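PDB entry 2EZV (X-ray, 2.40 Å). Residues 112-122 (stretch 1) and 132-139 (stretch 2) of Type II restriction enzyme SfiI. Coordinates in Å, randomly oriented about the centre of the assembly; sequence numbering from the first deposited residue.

Stretch 1, residues 112-122: LQRSQLPMDAE
Stretch 2, residues 132-139: VTMEAGVI

The two stretches run antiparallel, as a short two-stranded ladder that opens into loops, and bury 708 Å² between them. At Val132 (chi1 t), the backbone O receives a CA-H...O contact from Glu122 CA at 3.0 Å. Thr133, extended at phi/psi -133/150, faces Glu122 as a non-hydrogen-bonded pair, CA to CA 4.5 Å, their side chains on one side of the sheet. Met134 and Ala121 form the hydrogen-bonded pair, CA to CA 5.1 Å: Ala121 N gives to Met134 O at 2.8 Å, nearly linear, and Met134 N to Ala121 O at 3.2 Å. On the face it shares with Ala121, Met134 (chi1 t, chi2 t, chi3 111°) stretches until CE lies 3.6 Å from Arg114 CA and also meets Leu117 CD1.

Past the strand, two side chains and one carbonyl take over the bonding. Arg114, t, t, p with chi4 77°, donates from guanidinium NH1 to Glu135 O at 3.1 Å; Glu135 is modelled only to CB. Asp120, chi1 m, accepts Ala136 N on carboxylate OD1 at 3.0 Å, while Ala136 CB rests 3.4 Å from Leu117 O. Leu117 O accepts Val138 N at 3.2 Å and, weakly, Gly137 N at 3.0 Å. Gly137 (-104/-12) suits this tight passage: a CB would come within 2.8 Å of Ser115 CA. Val138, chi1 t, points toward stretch 1, CG2 3.2 Å from Ser115 O. Ile139 turns away.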

# COMPACT_ATOMS: atom_id res chain seq x y z
N LEU D 112 6.90 7.58 -30.99
CA LEU D 112 7.34 6.40 -30.26
C LEU D 112 8.77 5.99 -30.61
O LEU D 112 9.19 6.10 -31.76
CB LEU D 112 6.45 5.20 -30.58
CG LEU D 112 5.29 4.80 -29.68
CD1 LEU D 112 4.25 5.90 -29.65
CD2 LEU D 112 4.67 3.51 -30.21
N GLN D 113 9.50 5.54 -29.59
CA GLN D 113 10.85 5.04 -29.79
C GLN D 113 10.56 3.58 -30.15
O GLN D 113 9.48 3.08 -29.84
CB GLN D 113 11.65 5.08 -28.49
CG GLN D 113 11.92 6.46 -27.95
CD GLN D 113 12.64 7.34 -28.95
OE1 GLN D 113 13.53 6.88 -29.66
NE2 GLN D 113 12.26 8.61 -29.00
N ARG D 114 11.50 2.89 -30.78
CA ARG D 114 11.28 1.50 -31.15
C ARG D 114 11.10 0.65 -29.90
O ARG D 114 10.48 -0.41 -29.93
CB ARG D 114 12.46 0.97 -31.97
CG ARG D 114 12.14 -0.30 -32.76
CD ARG D 114 13.32 -0.76 -33.59
NE ARG D 114 14.33 -1.44 -32.79
CZ ARG D 114 14.22 -2.70 -32.35
NH1 ARG D 114 13.14 -3.41 -32.65
NH2 ARG D 114 15.19 -3.25 -31.63
N SER D 115 11.65 1.13 -28.79
CA SER D 115 11.56 0.42 -27.53
C SER D 115 10.16 0.51 -26.93
O SER D 115 9.85 -0.15 -25.93
CB SER D 115 12.59 0.98 -26.54
OG SER D 115 12.37 2.36 -26.32
N GLN D 116 9.30 1.32 -27.55
CA GLN D 116 7.93 1.51 -27.08
C GLN D 116 6.92 0.92 -28.06
O GLN D 116 5.75 0.79 -27.74
CB GLN D 116 7.65 3.00 -26.88
CG GLN D 116 8.72 3.72 -26.06
CD GLN D 116 8.51 5.23 -25.99
OE1 GLN D 116 8.30 5.90 -27.01
NE2 GLN D 116 8.58 5.77 -24.79
N LEU D 117 7.38 0.55 -29.26
CA LEU D 117 6.53 -0.02 -30.29
C LEU D 117 6.14 -1.46 -29.92
O LEU D 117 6.99 -2.34 -29.83
CB LEU D 117 7.26 -0.01 -31.64
CG LEU D 117 6.46 0.20 -32.94
CD1 LEU D 117 7.23 -0.42 -34.11
CD2 LEU D 117 5.09 -0.44 -32.84
N PRO D 118 4.83 -1.71 -29.71
CA PRO D 118 4.27 -3.02 -29.34
C PRO D 118 4.27 -4.11 -30.42
O PRO D 118 4.42 -5.29 -30.11
CB PRO D 118 2.84 -2.67 -28.90
CG PRO D 118 2.94 -1.21 -28.51
CD PRO D 118 3.81 -0.66 -29.60
N MET D 119 4.08 -3.72 -31.68
CA MET D 119 4.08 -4.69 -32.78
C MET D 119 4.87 -4.18 -33.98
O MET D 119 5.06 -2.98 -34.14
CB MET D 119 2.64 -4.98 -33.22
CG MET D 119 1.88 -3.74 -33.66
SD MET D 119 0.33 -4.16 -34.46
CE MET D 119 -0.64 -4.75 -33.05
N ASP D 120 5.31 -5.10 -34.84
CA ASP D 120 6.06 -4.71 -36.04
C ASP D 120 5.21 -3.74 -36.85
O ASP D 120 4.01 -3.96 -37.05
CB ASP D 120 6.39 -5.93 -36.91
CG ASP D 120 7.19 -6.98 -36.17
OD1 ASP D 120 7.96 -6.62 -35.26
OD2 ASP D 120 7.05 -8.17 -36.51
N ALA D 121 5.83 -2.67 -37.33
CA ALA D 121 5.11 -1.66 -38.10
C ALA D 121 5.52 -1.61 -39.56
O ALA D 121 6.59 -2.08 -39.94
CB ALA D 121 5.31 -0.30 -37.47
N GLU D 122 4.65 -1.03 -40.38
CA GLU D 122 4.87 -0.89 -41.81
C GLU D 122 3.79 0.04 -42.38
O GLU D 122 2.60 -0.14 -42.12
CB GLU D 122 4.80 -2.26 -42.50
CG GLU D 122 3.46 -2.96 -42.36
CD GLU D 122 3.56 -4.47 -42.55
OE1 GLU D 122 4.27 -5.12 -41.74
OE2 GLU D 122 2.95 -5.00 -43.50
N VAL D 132 7.85 1.88 -45.32
CA VAL D 132 8.70 1.98 -44.13
C VAL D 132 8.44 0.82 -43.16
O VAL D 132 7.30 0.38 -43.00
CB VAL D 132 8.46 3.31 -43.41
CG1 VAL D 132 9.45 3.46 -42.25
CG2 VAL D 132 8.60 4.46 -44.39
N THR D 133 9.50 0.35 -42.52
CA THR D 133 9.41 -0.77 -41.59
C THR D 133 10.13 -0.54 -40.26
O THR D 133 11.13 0.17 -40.20
CB THR D 133 9.94 -2.06 -42.26
OG1 THR D 133 8.84 -2.77 -42.83
CG2 THR D 133 10.67 -2.95 -41.26
N MET D 134 9.61 -1.16 -39.21
CA MET D 134 10.20 -1.04 -37.88
C MET D 134 9.76 -2.21 -37.01
O MET D 134 8.56 -2.41 -36.79
CB MET D 134 9.80 0.28 -37.22
CG MET D 134 10.39 0.49 -35.83
SD MET D 134 10.27 2.21 -35.27
CE MET D 134 9.09 2.06 -33.98
N GLU D 135 10.72 -2.99 -36.53
CA GLU D 135 10.43 -4.13 -35.68
C GLU D 135 9.99 -3.62 -34.31
O GLU D 135 10.41 -2.54 -33.88
CB GLU D 135 11.67 -5.01 -35.53
N ALA D 136 9.14 -4.39 -33.64
CA ALA D 136 8.65 -4.01 -32.33
C ALA D 136 9.80 -4.10 -31.32
O ALA D 136 10.63 -5.02 -31.40
CB ALA D 136 7.51 -4.92 -31.91
N GLY D 137 9.84 -3.15 -30.39
CA GLY D 137 10.89 -3.13 -29.38
C GLY D 137 10.43 -3.59 -28.01
O GLY D 137 11.26 -3.81 -27.12
N VAL D 138 9.12 -3.71 -27.82
CA VAL D 138 8.54 -4.17 -26.55
C VAL D 138 8.33 -5.67 -26.66
O VAL D 138 7.74 -6.14 -27.63
CB VAL D 138 7.16 -3.52 -26.28
CG1 VAL D 138 6.57 -4.08 -25.01
CG2 VAL D 138 7.30 -2.01 -26.19
N ILE D 139 8.80 -6.42 -25.67
CA ILE D 139 8.63 -7.86 -25.71
C ILE D 139 7.16 -8.24 -25.59
O ILE D 139 6.36 -7.52 -24.99
CB ILE D 139 9.42 -8.56 -24.57
CG1 ILE D 139 8.94 -8.06 -23.22
CG2 ILE D 139 10.90 -8.27 -24.72
CD1 ILE D 139 9.52 -8.84 -22.05